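Local coordinates for DynE8 (Micromonospora chersina, PDB 4AMM), which is an iterative polyketide synthase of enediyne (dynemicin) biosynthesis, present here as its acyltransferase domain, which probably loads the acyl building block for chain extension, at residues 215-220 / 266-271. Residues are numbered along the deposited sequence; the frame is centred on the assembly and turned at random.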
loop_
_atom_site.group_PDB
_atom_site.type_symbol
_atom_site.label_atom_id
_atom_site.label_comp_id
_atom_site.label_asym_id
_atom_site.label_seq_id
_atom_site.Cartn_x
_atom_site.Cartn_y
_atom_site.Cartn_z
ATOM N N MET A 215 17.971 7.104 -10.808
ATOM C CA MET A 215 16.723 7.849 -10.427
ATOM C C MET A 215 17.065 8.842 -9.333
ATOM O O MET A 215 17.967 8.603 -8.494
ATOM C CB MET A 215 15.578 6.878 -9.992
ATOM C CG MET A 215 15.314 5.834 -11.012
ATOM S SD MET A 215 14.072 4.625 -10.492
ATOM C CE MET A 215 12.488 5.413 -10.926
ATOM N N LEU A 216 16.335 9.956 -9.330
ATOM C CA LEU A 216 16.592 11.095 -8.470
ATOM C C LEU A 216 15.241 11.558 -7.892
ATOM O O LEU A 216 14.341 11.889 -8.714
ATOM C CB LEU A 216 17.278 12.227 -9.237
ATOM C CG LEU A 216 17.660 13.474 -8.440
ATOM C CD1 LEU A 216 18.777 13.108 -7.433
ATOM C CD2 LEU A 216 18.157 14.527 -9.421
ATOM N N SER A 217 15.058 11.522 -6.600
ATOM C CA SER A 217 13.789 11.908 -5.994
ATOM C C SER A 217 13.728 13.358 -5.696
ATOM O O SER A 217 14.711 13.872 -5.086
ATOM C CB SER A 217 13.592 11.056 -4.795
ATOM O OG SER A 217 12.282 11.333 -4.259
ATOM N N LEU A 218 12.652 14.049 -6.012
ATOM C CA LEU A 218 12.571 15.481 -5.755
ATOM C C LEU A 218 11.427 15.771 -4.780
ATOM O O LEU A 218 10.269 15.274 -4.962
ATOM C CB LEU A 218 12.262 16.286 -7.047
ATOM C CG LEU A 218 13.199 16.004 -8.229
ATOM C CD1 LEU A 218 12.718 16.586 -9.541
ATOM C CD2 LEU A 218 14.596 16.515 -7.924
ATOM N N ARG A 219 11.691 16.652 -3.796
ATOM C CA ARG A 219 10.612 17.141 -2.905
ATOM C C ARG A 219 9.972 18.348 -3.539
ATOM O O ARG A 219 10.296 19.483 -3.250
ATOM C CB ARG A 219 11.322 17.499 -1.589
ATOM C CG ARG A 219 10.377 17.968 -0.479
ATOM C CD ARG A 219 9.457 16.887 0.111
ATOM N NE ARG A 219 10.079 15.639 0.648
ATOM C CZ ARG A 219 10.709 15.403 1.810
ATOM N NH1 ARG A 219 10.985 16.343 2.731
ATOM N NH2 ARG A 219 11.125 14.156 2.033
ATOM N N ALA A 220 9.079 18.073 -4.481
ATOM C CA ALA A 220 8.483 19.062 -5.362
ATOM C C ALA A 220 7.344 18.367 -6.127
ATOM O O ALA A 220 7.230 17.126 -6.129
ATOM C CB ALA A 220 9.546 19.563 -6.375
ATOM N N ILE A 266 15.339 23.284 -4.445
ATOM C CA ILE A 266 14.525 22.070 -4.333
ATOM C C ILE A 266 15.428 20.922 -3.869
ATOM O O ILE A 266 16.526 20.772 -4.475
ATOM C CB ILE A 266 13.834 21.763 -5.683
ATOM C CG1 ILE A 266 12.802 22.859 -5.936
ATOM C CG2 ILE A 266 13.156 20.359 -5.677
ATOM C CD1 ILE A 266 12.046 22.692 -7.239
ATOM N N GLU A 267 15.078 20.186 -2.826
ATOM C CA GLU A 267 15.867 19.015 -2.358
ATOM C C GLU A 267 15.765 17.827 -3.321
ATOM O O GLU A 267 14.665 17.305 -3.615
ATOM C CB GLU A 267 15.439 18.565 -0.953
ATOM C CG GLU A 267 16.270 17.376 -0.391
ATOM C CD GLU A 267 15.695 16.642 0.856
ATOM O OE1 GLU A 267 14.518 16.124 0.881
ATOM O OE2 GLU A 267 16.487 16.554 1.825
ATOM N N ALA A 268 16.900 17.427 -3.885
ATOM C CA ALA A 268 17.012 16.252 -4.815
ATOM C C ALA A 268 17.775 15.161 -4.103
ATOM O O ALA A 268 18.963 15.411 -3.660
ATOM C CB ALA A 268 17.721 16.650 -6.020
ATOM N N THR A 269 17.204 13.983 -3.974
ATOM C CA THR A 269 17.782 12.825 -3.269
ATOM C C THR A 269 18.135 11.710 -4.259
ATOM O O THR A 269 17.240 11.088 -4.796
ATOM C CB THR A 269 16.792 12.318 -2.232
ATOM O OG1 THR A 269 16.532 13.410 -1.275
ATOM C CG2 THR A 269 17.397 11.162 -1.415
ATOM N N PRO A 270 19.440 11.356 -4.428
ATOM C CA PRO A 270 19.788 10.218 -5.297
ATOM C C PRO A 270 19.272 8.920 -4.722
ATOM O O PRO A 270 19.362 8.683 -3.503
ATOM C CB PRO A 270 21.344 10.203 -5.253
ATOM C CG PRO A 270 21.643 11.638 -5.063
ATOM C CD PRO A 270 20.648 12.098 -4.011
ATOM N N LEU A 271 18.647 8.071 -5.549
ATOM C CA LEU A 271 18.159 6.809 -5.106
ATOM C C LEU A 271 19.172 5.673 -5.404
ATOM O O LEU A 271 19.976 5.750 -6.347
ATOM C CB LEU A 271 16.797 6.483 -5.783
ATOM C CG LEU A 271 15.730 7.542 -5.476
ATOM C CD1 LEU A 271 14.461 7.135 -6.096
ATOM C CD2 LEU A 271 15.486 7.710 -3.967
HETATM O O HOH W 1 20.119 6.178 -9.057
HETATM O O HOH W 2 12.481 20.679 -1.741
#
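An edge strand completing a sheet is well illustrated by the small ferredoxin-like subdomain of acyltransferases, where 268-270 runs antiparallel to 213-218 at the border of a mixed sheet. Ser217 and Thr269 form the hydrogen-bonded pair, Ser217 N to Thr269 O at 2.9 Å and Thr269 N to Ser217 O at 2.7 Å. The ladder continues outward through Leu271 N to Met215 O (3.1 Å) and Arg219 N to Glu267 O (3.1 Å). At these outer pairs, where CA atoms widen to 5.6 Å, water joins the reciprocal atoms: one bridges Met215 N and Leu271 O, another Glu267 N and Arg219 O. On one face, Leu216 CD1 lies 4.0 Å from both Ala268 CB and Pro270 CG, and Leu218 CD2 3.7 Å from Ala268 CB; helix 251-264 covers Leu216 and Ala268, and helix 222-229 packs on Leu218. On the exposed surface, Arg219 NH1 and Glu267 OE1 make a long salt bridge of 4.0 Å, with the oxygen over the guanidinium face. Direct backbone bonds thus set the register, apolar contacts line the face turned toward the helices, and the charged pair adds only undirected electrostatic attraction.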